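Local coordinates for protein porin (Rhodobacter blasticus, PDB 3PRN) that forms trimeric outer-membrane channels through which small hydrophilic solutes, up to about 0.6 kDa, diffuse passively, at residues 84-90 with 112-118; 129-133 with 148-154; 161-167 with 180-186. The protein carries 1 engineered substitution. One frame throughout, in Å; residues are numbered along the deposited sequence. Where two conformers were deposited one is given.

Contact 1: residues 84-90 with 112-118; sequences NVDTAFD and SSFFAYN
Two pieces of one long loop run side by side in opposite directions without forming a sheet. Asp-86 lies opposite Tyr-117 (CA to CA 4.9 Å), Thr-87 opposite Ala-116 (5.4 Å) and Phe-89 opposite Phe-114 (7.7 Å). Residues 84-87 are extended. Thr-87 then takes the N-cap position of the short helix 88-91, while 112-118 stays extended but irregular. Direct polar contacts begin with Asn-84 (chi1 t), whose amide reads the backbone of Asn-118 twice: Asn-118 N donates to Asn-84 OD1 (2.9 Å), and Asn-84 ND2 donates to Asn-118 O (2.9 Å). Thr-87 (chi1 p) gives its OG1 hydrogen to Phe-115 O (2.8 Å). The loop, leading from strand 78-83 to strand 131-138, corresponds to the one that folds into the barrel and narrows the pore in general porins. One water is shared by both pieces: it donates to Asp-86 OD1 (2.9 Å) and Asp-90 OD2 (2.7 Å) and accepts from Tyr-117 N (3.0 Å) and Thr-87 N (3.2 Å), while Asp-90 OD1 is held by Tyr-96. Among the rings, Phe-89 (t) directs its edge at the face of Phe-114 (p), centroids 4.8 Å apart and planes at 62°. Tyr-117 (t) presents a ring face to Asn-84 ND2 and sends its hydroxyl to Asn-67.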
loop_
_atom_site.group_PDB
_atom_site.type_symbol
_atom_site.label_atom_id
_atom_site.label_comp_id
_atom_site.label_asym_id
_atom_site.label_seq_id
_atom_site.Cartn_x
_atom_site.Cartn_y
_atom_site.Cartn_z
ATOM N N ASN A 84 14.103 -6.195 8.223
ATOM C CA ASN A 84 13.885 -7.355 7.299
ATOM C C ASN A 84 15.063 -7.398 6.345
ATOM O O ASN A 84 15.028 -6.836 5.239
ATOM C CB ASN A 84 12.549 -7.081 6.565
ATOM C CG ASN A 84 12.092 -8.156 5.614
ATOM O OD1 ASN A 84 12.672 -9.263 5.515
ATOM N ND2 ASN A 84 11.011 -7.840 4.867
ATOM N N VAL A 85 16.189 -7.991 6.701
ATOM C CA VAL A 85 17.419 -8.021 5.984
ATOM C C VAL A 85 17.572 -9.155 4.965
ATOM O O VAL A 85 16.848 -10.153 5.068
ATOM C CB VAL A 85 18.634 -8.090 6.968
ATOM C CG1 VAL A 85 18.552 -6.922 8.008
ATOM C CG2 VAL A 85 18.696 -9.395 7.795
ATOM N N ASP A 86 18.465 -8.921 4.028
ATOM C CA ASP A 86 18.994 -9.941 3.151
ATOM C C ASP A 86 20.032 -10.738 3.954
ATOM O O ASP A 86 20.899 -10.160 4.626
ATOM C CB ASP A 86 19.698 -9.336 1.903
ATOM C CG ASP A 86 18.625 -8.807 0.962
ATOM O OD1 ASP A 86 17.822 -9.639 0.389
ATOM O OD2 ASP A 86 18.502 -7.543 0.778
ATOM N N THR A 87 19.933 -12.050 3.885
ATOM C CA THR A 87 20.827 -12.938 4.650
ATOM C C THR A 87 21.979 -13.475 3.795
ATOM O O THR A 87 21.981 -13.473 2.560
ATOM C CB THR A 87 20.050 -14.141 5.183
ATOM O OG1 THR A 87 19.475 -14.858 4.102
ATOM C CG2 THR A 87 18.919 -13.745 6.134
ATOM N N ALA A 88 23.026 -13.894 4.516
ATOM C CA ALA A 88 24.219 -14.351 3.797
ATOM C C ALA A 88 24.002 -15.520 2.862
ATOM O O ALA A 88 24.396 -15.476 1.677
ATOM C CB ALA A 88 25.315 -14.639 4.827
ATOM N N PHE A 89 23.277 -16.549 3.292
ATOM C CA PHE A 89 23.111 -17.732 2.433
ATOM C C PHE A 89 22.274 -17.397 1.197
ATOM O O PHE A 89 22.415 -18.031 0.141
ATOM C CB PHE A 89 22.431 -18.831 3.266
ATOM C CG PHE A 89 22.588 -20.232 2.723
ATOM C CD1 PHE A 89 23.790 -20.933 2.962
ATOM C CD2 PHE A 89 21.584 -20.845 2.008
ATOM C CE1 PHE A 89 23.944 -22.246 2.473
ATOM C CE2 PHE A 89 21.727 -22.145 1.488
ATOM C CZ PHE A 89 22.922 -22.828 1.737
ATOM N N ASP A 90 21.402 -16.393 1.333
ATOM C CA ASP A 90 20.543 -16.010 0.219
ATOM C C ASP A 90 21.239 -14.987 -0.658
ATOM O O ASP A 90 20.802 -14.848 -1.799
ATOM C CB ASP A 90 19.206 -15.468 0.760
ATOM C CG ASP A 90 18.116 -15.269 -0.317
ATOM O OD1 ASP A 90 17.733 -16.207 -0.999
ATOM O OD2 ASP A 90 17.613 -14.131 -0.473
ATOM N N SER A 112 17.263 -26.789 1.417
ATOM C CA SER A 112 17.338 -26.591 2.879
ATOM C C SER A 112 16.419 -25.435 3.258
ATOM O O SER A 112 15.831 -24.782 2.369
ATOM C CB SER A 112 18.779 -26.307 3.306
ATOM O OG SER A 112 19.348 -25.314 2.475
ATOM N N SER A 113 16.194 -25.229 4.519
ATOM C CA SER A 113 15.373 -24.166 5.073
ATOM C C SER A 113 16.304 -23.132 5.692
ATOM O O SER A 113 17.195 -23.466 6.481
ATOM C CB SER A 113 14.575 -24.668 6.298
ATOM O OG SER A 113 13.473 -25.450 5.864
ATOM N N PHE A 114 16.107 -21.893 5.354
ATOM C CA PHE A 114 16.930 -20.824 5.922
ATOM C C PHE A 114 16.159 -19.503 5.793
ATOM O O PHE A 114 15.247 -19.430 4.958
ATOM C CB PHE A 114 18.274 -20.769 5.204
ATOM C CG PHE A 114 18.131 -20.702 3.693
ATOM C CD1 PHE A 114 18.042 -19.459 3.069
ATOM C CD2 PHE A 114 18.091 -21.879 2.938
ATOM C CE1 PHE A 114 17.905 -19.386 1.683
ATOM C CE2 PHE A 114 17.951 -21.806 1.549
ATOM C CZ PHE A 114 17.857 -20.559 0.921
ATOM N N PHE A 115 16.494 -18.526 6.631
ATOM C CA PHE A 115 15.823 -17.223 6.526
ATOM C C PHE A 115 16.316 -16.465 5.288
ATOM O O PHE A 115 17.456 -16.587 4.835
ATOM C CB PHE A 115 16.115 -16.380 7.771
ATOM C CG PHE A 115 15.427 -16.889 9.003
ATOM C CD1 PHE A 115 14.103 -17.328 8.911
ATOM C CD2 PHE A 115 16.091 -16.911 10.211
ATOM C CE1 PHE A 115 13.455 -17.801 10.034
ATOM C CE2 PHE A 115 15.430 -17.383 11.331
ATOM C CZ PHE A 115 14.135 -17.805 11.251
ATOM N N ALA A 116 15.406 -15.622 4.781
ATOM C CA ALA A 116 15.799 -14.772 3.623
ATOM C C ALA A 116 14.906 -13.534 3.693
ATOM O O ALA A 116 13.874 -13.571 4.396
ATOM C CB ALA A 116 15.573 -15.545 2.323
ATOM N N TYR A 117 15.194 -12.512 2.896
ATOM C CA TYR A 117 14.295 -11.350 2.885
ATOM C C TYR A 117 12.823 -11.755 2.709
ATOM O O TYR A 117 12.505 -12.503 1.788
ATOM C CB TYR A 117 14.694 -10.476 1.679
ATOM C CG TYR A 117 13.926 -9.178 1.553
ATOM C CD1 TYR A 117 14.124 -8.132 2.424
ATOM C CD2 TYR A 117 12.981 -9.040 0.540
ATOM C CE1 TYR A 117 13.406 -6.925 2.287
ATOM C CE2 TYR A 117 12.268 -7.836 0.381
ATOM C CZ TYR A 117 12.491 -6.798 1.245
ATOM O OH TYR A 117 11.773 -5.619 1.102
ATOM N N ASN A 118 11.926 -11.207 3.524
ATOM C CA ASN A 118 10.503 -11.626 3.416
ATOM C C ASN A 118 9.777 -10.653 2.502
ATOM O O ASN A 118 9.639 -9.453 2.871
ATOM C CB ASN A 118 9.853 -11.622 4.813
ATOM C CG ASN A 118 10.588 -12.624 5.722
ATOM O OD1 ASN A 118 10.720 -13.782 5.350
ATOM N ND2 ASN A 118 11.017 -12.174 6.884
HETATM O O HOH W 1 17.828 -12.264 1.504
#

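Contact 2: residues 129-133 with 148-154; sequences NYNGI and YVDPDQT. With C8E ((hydroxyethyloxy)tri(ethyloxy)octane), chain E.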
loop_
_atom_site.group_PDB
_atom_site.type_symbol
_atom_site.label_atom_id
_atom_site.label_comp_id
_atom_site.label_asym_id
_atom_site.label_seq_id
_atom_site.Cartn_x
_atom_site.Cartn_y
_atom_site.Cartn_z
ATOM N N ASN A 129 7.873 -10.061 15.455
ATOM C CA ASN A 129 9.001 -9.481 16.168
ATOM C C ASN A 129 10.324 -9.952 15.586
ATOM O O ASN A 129 11.358 -9.924 16.263
ATOM C CB ASN A 129 8.886 -9.860 17.662
ATOM C CG ASN A 129 7.748 -9.044 18.277
ATOM O OD1 ASN A 129 7.884 -7.829 18.437
ATOM N ND2 ASN A 129 6.612 -9.629 18.594
ATOM N N TYR A 130 10.256 -10.386 14.323
ATOM C CA TYR A 130 11.441 -10.852 13.625
ATOM C C TYR A 130 12.313 -9.639 13.299
ATOM O O TYR A 130 11.899 -8.610 12.777
ATOM C CB TYR A 130 10.977 -11.604 12.402
ATOM C CG TYR A 130 11.963 -11.984 11.338
ATOM C CD1 TYR A 130 12.560 -11.049 10.505
ATOM C CD2 TYR A 130 12.221 -13.323 11.109
ATOM C CE1 TYR A 130 13.399 -11.427 9.473
ATOM C CE2 TYR A 130 13.068 -13.725 10.091
ATOM C CZ TYR A 130 13.632 -12.782 9.257
ATOM O OH TYR A 130 14.432 -13.227 8.241
ATOM N N ASN A 131 13.596 -9.720 13.626
ATOM C CA ASN A 131 14.544 -8.634 13.384
ATOM C C ASN A 131 15.945 -9.148 13.102
ATOM O O ASN A 131 16.472 -10.014 13.818
ATOM C CB ASN A 131 14.555 -7.678 14.593
ATOM C CG ASN A 131 15.283 -6.394 14.251
ATOM O OD1 ASN A 131 14.687 -5.547 13.584
ATOM N ND2 ASN A 131 16.535 -6.257 14.671
ATOM N N GLY A 132 16.544 -8.663 12.019
ATOM C CA GLY A 132 17.882 -9.089 11.663
ATOM C C GLY A 132 18.824 -7.898 11.576
ATOM O O GLY A 132 18.398 -6.723 11.530
ATOM N N ILE A 133 20.120 -8.214 11.571
ATOM C CA ILE A 133 21.172 -7.229 11.330
ATOM C C ILE A 133 22.059 -7.852 10.243
ATOM O O ILE A 133 22.339 -9.069 10.302
ATOM C CB ILE A 133 22.014 -6.927 12.562
ATOM C CG1 ILE A 133 21.134 -6.670 13.780
ATOM C CG2 ILE A 133 22.989 -5.790 12.312
ATOM C CD1 ILE A 133 21.873 -6.635 15.114
ATOM N N TYR A 148 22.704 -11.888 10.955
ATOM C CA TYR A 148 22.248 -12.427 12.244
ATOM C C TYR A 148 20.749 -12.175 12.346
ATOM O O TYR A 148 20.309 -11.002 12.174
ATOM C CB TYR A 148 23.029 -11.705 13.358
ATOM C CG TYR A 148 22.400 -11.888 14.719
ATOM C CD1 TYR A 148 22.608 -13.046 15.466
ATOM C CD2 TYR A 148 21.577 -10.890 15.216
ATOM C CE1 TYR A 148 21.996 -13.186 16.721
ATOM C CE2 TYR A 148 20.967 -11.004 16.460
ATOM C CZ TYR A 148 21.179 -12.175 17.185
ATOM O OH TYR A 148 20.548 -12.274 18.420
ATOM N N VAL A 149 19.949 -13.214 12.496
ATOM C CA VAL A 149 18.501 -13.003 12.531
ATOM C C VAL A 149 17.937 -13.542 13.831
ATOM O O VAL A 149 18.171 -14.698 14.212
ATOM C CB VAL A 149 17.819 -13.718 11.344
ATOM C CG1 VAL A 149 16.301 -13.533 11.424
ATOM C CG2 VAL A 149 18.316 -13.245 9.994
ATOM N N ASP A 150 17.225 -12.703 14.557
ATOM C CA ASP A 150 16.538 -13.169 15.788
ATOM C C ASP A 150 15.071 -13.204 15.412
ATOM O O ASP A 150 14.475 -12.149 15.128
ATOM C CB ASP A 150 16.853 -12.144 16.855
ATOM C CG ASP A 150 16.229 -12.484 18.208
ATOM O OD1 ASP A 150 15.323 -13.303 18.253
ATOM O OD2 ASP A 150 16.637 -11.837 19.197
ATOM N N PRO A 151 14.427 -14.346 15.391
ATOM C CA PRO A 151 13.023 -14.439 14.998
ATOM C C PRO A 151 12.051 -13.855 15.959
ATOM O O PRO A 151 10.851 -13.617 15.639
ATOM C CB PRO A 151 12.819 -15.919 14.781
ATOM C CG PRO A 151 13.924 -16.628 15.496
ATOM C CD PRO A 151 15.052 -15.656 15.687
ATOM N N ASP A 152 12.454 -13.572 17.202
ATOM C CA ASP A 152 11.543 -12.912 18.122
ATOM C C ASP A 152 12.413 -12.112 19.088
ATOM O O ASP A 152 12.761 -12.591 20.199
ATOM C CB ASP A 152 10.620 -13.862 18.901
ATOM C CG ASP A 152 9.578 -13.087 19.699
ATOM O OD1 ASP A 152 9.739 -11.911 20.111
ATOM O OD2 ASP A 152 8.521 -13.691 19.976
ATOM N N GLN A 153 12.730 -10.890 18.682
ATOM C CA GLN A 153 13.617 -10.036 19.443
ATOM C C GLN A 153 13.086 -9.545 20.770
ATOM O O GLN A 153 13.879 -8.989 21.560
ATOM C CB GLN A 153 14.064 -8.822 18.573
ATOM C CG GLN A 153 12.962 -7.734 18.513
ATOM C CD GLN A 153 13.570 -6.379 18.120
ATOM O OE1 GLN A 153 14.756 -6.125 18.369
ATOM N NE2 GLN A 153 12.756 -5.508 17.533
ATOM N N THR A 154 11.825 -9.629 21.084
ATOM C CA THR A 154 11.341 -9.086 22.338
ATOM C C THR A 154 11.530 -10.126 23.462
ATOM O O THR A 154 11.592 -9.737 24.628
ATOM C CB THR A 154 9.835 -8.743 22.277
ATOM O OG1 THR A 154 9.186 -9.976 21.969
ATOM C CG2 THR A 154 9.512 -7.744 21.173
HETATM C C1 C8E E . 25.812 -9.018 17.276
HETATM C C2 C8E E . 24.753 -9.757 18.012
HETATM C C3 C8E E . 23.503 -8.984 17.972
HETATM C C4 C8E E . 23.476 -8.257 19.260
HETATM C C5 C8E E . 22.704 -7.032 18.863
HETATM C C6 C8E E . 23.299 -5.848 19.430
HETATM C C7 C8E E . 23.653 -5.077 18.275
HETATM C C8 C8E E . 23.554 -3.621 18.486
HETATM O O9 C8E E . 23.300 -2.807 17.334
HETATM C C10 C8E E . 24.213 -2.871 16.246
HETATM C C11 C8E E . 23.679 -2.241 15.014
HETATM O O12 C8E E . 22.306 -1.876 14.889
HETATM C C13 C8E E . 21.563 -0.940 15.673
HETATM C C14 C8E E . 21.606 0.447 16.312
HETATM O O15 C8E E . 21.849 1.765 15.733
HETATM C C16 C8E E . 22.816 2.425 16.596
HETATM C C17 C8E E . 22.313 3.686 17.251
HETATM O O18 C8E E . 22.571 5.088 17.015
HETATM C C19 C8E E . 23.650 5.484 16.132
HETATM C C20 C8E E . 25.071 5.978 16.579
HETATM O O21 C8E E . 25.228 6.605 17.869
HETATM O O HOH W 2 8.260 -12.911 15.756
HETATM O O HOH W 3 10.019 -6.261 17.155
#
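Val-149 lies over the ring of Tyr-130, its CG1 3.9 Å from the centroid and 28° off the ring normal, a CH-pi contact on the face that also brings CG1 to 3.5 Å from Tyr-130 CE2. Strands 131-133 and 148-150 pair in regular antiparallel fashion. Asn-131 and Asp-150 exchange two hydrogen bonds, Asn-131 N to Asp-150 O at 3.0 Å and Asp-150 N to Asn-131 O at 2.9 Å, and Ile-133 and Tyr-148 do the same, N to O at 2.9 Å each way. The intervening non-hydrogen-bonded pair is Gly-132 with Val-149, CA to CA 4.1 Å; a CB on Gly-132 would crowd both Val-149 CG2 and Tyr-148 O. Beyond the strands the pairing slips: Asn-129 O takes the hydrogen of Gln-153 N (2.9 Å), skipping past Asp-152. Two successive Asx turns shape this end, Asp-150 OD1 accepting from Asp-152 N (3.1 Å) and Asp-152 OD1 from Thr-154 N (3.2 Å), and waters join Asn-129 N to Pro-151 O and Asn-129 OD1 to Gln-153 NE2. The face bearing Ile-133 and Tyr-148 meets the octyl chain of a detergent molecule, whose C3 sits over the Tyr-148 ring, 3.6 Å from CE2. Gln-153 NE2 reaches Ile-27 O of the second subunit. Here is the open end of a beta hairpin in a 16-stranded porin barrel, placed where the wall of one monomer meets its neighbour in the trimer.

Contact 3: residues 161-167 with 180-186; sequences TEEFGIA and AYTTDAG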
loop_
_atom_site.group_PDB
_atom_site.type_symbol
_atom_site.label_atom_id
_atom_site.label_comp_id
_atom_site.label_asym_id
_atom_site.label_seq_id
_atom_site.Cartn_x
_atom_site.Cartn_y
_atom_site.Cartn_z
ATOM N N THR A 161 15.989 -19.449 19.138
ATOM C CA THR A 161 17.162 -19.846 18.359
ATOM C C THR A 161 17.446 -18.772 17.316
ATOM O O THR A 161 16.575 -18.527 16.490
ATOM C CB THR A 161 16.835 -21.160 17.601
ATOM O OG1 THR A 161 16.358 -22.104 18.566
ATOM C CG2 THR A 161 17.998 -21.686 16.816
ATOM N N GLU A 162 18.602 -18.184 17.332
ATOM C CA GLU A 162 18.929 -17.151 16.341
ATOM C C GLU A 162 19.743 -17.777 15.218
ATOM O O GLU A 162 20.436 -18.755 15.469
ATOM C CB GLU A 162 19.735 -16.020 17.003
ATOM C CG GLU A 162 18.853 -15.259 17.996
ATOM C CD GLU A 162 19.019 -15.769 19.412
ATOM O OE1 GLU A 162 20.028 -16.430 19.739
ATOM O OE2 GLU A 162 18.115 -15.526 20.252
ATOM N N GLU A 163 19.657 -17.227 14.005
ATOM C CA GLU A 163 20.380 -17.746 12.872
ATOM C C GLU A 163 21.588 -16.858 12.586
ATOM O O GLU A 163 21.476 -15.636 12.481
ATOM C CB GLU A 163 19.466 -17.779 11.642
ATOM C CG GLU A 163 20.200 -18.206 10.381
ATOM C CD GLU A 163 19.390 -17.923 9.130
ATOM O OE1 GLU A 163 19.510 -16.789 8.537
ATOM O OE2 GLU A 163 18.582 -18.817 8.677
ATOM N N PHE A 164 22.749 -17.475 12.479
ATOM C CA PHE A 164 23.966 -16.725 12.144
ATOM C C PHE A 164 24.538 -17.263 10.845
ATOM O O PHE A 164 24.731 -18.475 10.677
ATOM C CB PHE A 164 25.023 -16.822 13.240
ATOM C CG PHE A 164 26.287 -16.069 12.833
ATOM C CD1 PHE A 164 26.283 -14.669 12.786
ATOM C CD2 PHE A 164 27.438 -16.779 12.488
ATOM C CE1 PHE A 164 27.434 -13.980 12.383
ATOM C CE2 PHE A 164 28.588 -16.091 12.082
ATOM C CZ PHE A 164 28.585 -14.692 12.028
ATOM N N GLY A 165 24.802 -16.353 9.933
ATOM C CA GLY A 165 25.284 -16.740 8.612
ATOM C C GLY A 165 26.529 -15.987 8.196
ATOM O O GLY A 165 26.672 -14.770 8.418
ATOM N N ILE A 166 27.348 -16.674 7.390
ATOM C CA ILE A 166 28.493 -15.952 6.792
ATOM C C ILE A 166 28.733 -16.441 5.393
ATOM O O ILE A 166 28.543 -17.639 5.066
ATOM C CB ILE A 166 29.747 -16.087 7.681
ATOM C CG1 ILE A 166 30.937 -15.401 6.993
ATOM C CG2 ILE A 166 30.104 -17.527 7.928
ATOM C CD1 ILE A 166 31.974 -15.014 8.042
ATOM N N ALA A 167 29.194 -15.584 4.506
ATOM C CA ALA A 167 29.449 -15.941 3.134
ATOM C C ALA A 167 30.450 -15.011 2.458
ATOM O O ALA A 167 30.641 -13.866 2.814
ATOM C CB ALA A 167 28.133 -15.962 2.303
ATOM N N ALA A 180 29.407 -20.427 1.602
ATOM C CA ALA A 180 28.521 -19.892 2.625
ATOM C C ALA A 180 28.314 -20.954 3.695
ATOM O O ALA A 180 28.266 -22.140 3.368
ATOM C CB ALA A 180 27.181 -19.516 2.013
ATOM N N TYR A 181 28.062 -20.501 4.910
ATOM C CA TYR A 181 27.795 -21.389 6.027
ATOM C C TYR A 181 26.818 -20.682 6.960
ATOM O O TYR A 181 27.056 -19.489 7.236
ATOM C CB TYR A 181 29.140 -21.660 6.774
ATOM C CG TYR A 181 28.934 -22.573 7.962
ATOM C CD1 TYR A 181 28.756 -23.937 7.752
ATOM C CD2 TYR A 181 28.921 -22.106 9.252
ATOM C CE1 TYR A 181 28.575 -24.821 8.816
ATOM C CE2 TYR A 181 28.778 -22.976 10.325
ATOM C CZ TYR A 181 28.565 -24.314 10.098
ATOM O OH TYR A 181 28.390 -25.194 11.161
ATOM N N THR A 182 25.822 -21.322 7.449
ATOM C CA THR A 182 24.819 -20.773 8.325
ATOM C C THR A 182 24.481 -21.739 9.441
ATOM O O THR A 182 24.146 -22.889 9.127
ATOM C CB THR A 182 23.490 -20.502 7.523
ATOM O OG1 THR A 182 23.829 -19.518 6.537
ATOM C CG2 THR A 182 22.402 -19.968 8.431
ATOM N N THR A 183 24.553 -21.311 10.701
ATOM C CA THR A 183 24.215 -22.207 11.792
ATOM C C THR A 183 22.793 -21.897 12.257
ATOM O O THR A 183 22.302 -20.738 12.223
ATOM C CB THR A 183 25.224 -22.124 12.962
ATOM O OG1 THR A 183 25.200 -20.776 13.439
ATOM C CG2 THR A 183 26.667 -22.290 12.510
ATOM N N ASP A 184 22.074 -22.933 12.625
ATOM C CA ASP A 184 20.707 -22.888 13.094
ATOM C C ASP A 184 19.823 -22.130 12.064
ATOM O O ASP A 184 19.007 -21.278 12.390
ATOM C CB ASP A 184 20.554 -22.236 14.434
ATOM C CG ASP A 184 21.246 -22.960 15.586
ATOM O OD1 ASP A 184 21.481 -24.172 15.537
ATOM O OD2 ASP A 184 21.541 -22.252 16.571
ATOM N N ALA A 185 20.031 -22.534 10.828
ATOM C CA ALA A 185 19.334 -21.951 9.686
ATOM C C ALA A 185 17.828 -22.071 9.863
ATOM O O ALA A 185 17.323 -23.145 10.214
ATOM C CB ALA A 185 19.798 -22.632 8.398
ATOM N N GLY A 186 17.119 -20.934 9.654
ATOM C CA GLY A 186 15.668 -20.945 9.753
ATOM C C GLY A 186 15.202 -20.962 11.198
ATOM O O GLY A 186 14.014 -21.124 11.440
#
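Glu-163 has more of its surface covered by the opposite segment than any other residue here. Extended through chi1 and chi2 (both t) and then turned at chi3 near 90°, it brings OE2 to 2.8 Å from Gly-186 N, a hydrogen bond, while the same oxygen accepts from Phe-115 N. On its way the side chain passes Thr-182, whose m rotamer sets CG2 3.4 Å from Glu-163 CG. Phe-164, Ile-166 and Tyr-181 share a t chi1 and occupy the other face with Thr-183, but barely touch one another: Ile-166 CG2 to Tyr-181 CB is 4.4 Å. On the face turned to the barrel interior, Ala-167 CB lies 3.7 Å from Ala-180 CB and Gly-165 pairs with Thr-182; helix 88-91 packs here through Ala-88 and Phe-89. Hydrogen bonds of 2.8 Å join Thr-183 N to Phe-164 O and Ile-166 N to Tyr-181 O, and Tyr-181 N to Ile-166 O measures 2.9 Å; Phe-164 N to Thr-183 O is weak at 3.3 Å. The second strand breaks off at Asp-184, which has a left-handed backbone. Apolar and aromatic side chains outside, probably toward lipid, and small or polar ones inside mark a porin transmembrane beta hairpin.

Overall arrangement
Together the three contacts illustrate how a porin holds an inward-folded loop against its barrel wall. Contacts 2 and 3 are consecutive wall hairpins, centres about 13 Å apart, joined where Val-149 N meets Glu-163 O at 2.9 Å. Contact 1 lies on the pore side, its centre about 9 Å from contact 3's and about 12 Å from contact 2's. Phe-115 links all three: its N lies 2.9 Å from Glu-163 OE2 and its CD2 3.6 Å from Val-149 CG1. The detergent lies on the Ile-133 and Tyr-148 face of contact 2, about 7 Å from the Phe-164 side chain. Contact 2 alone touches another subunit and also meets the loop, so interface and loop share one stretch of wall.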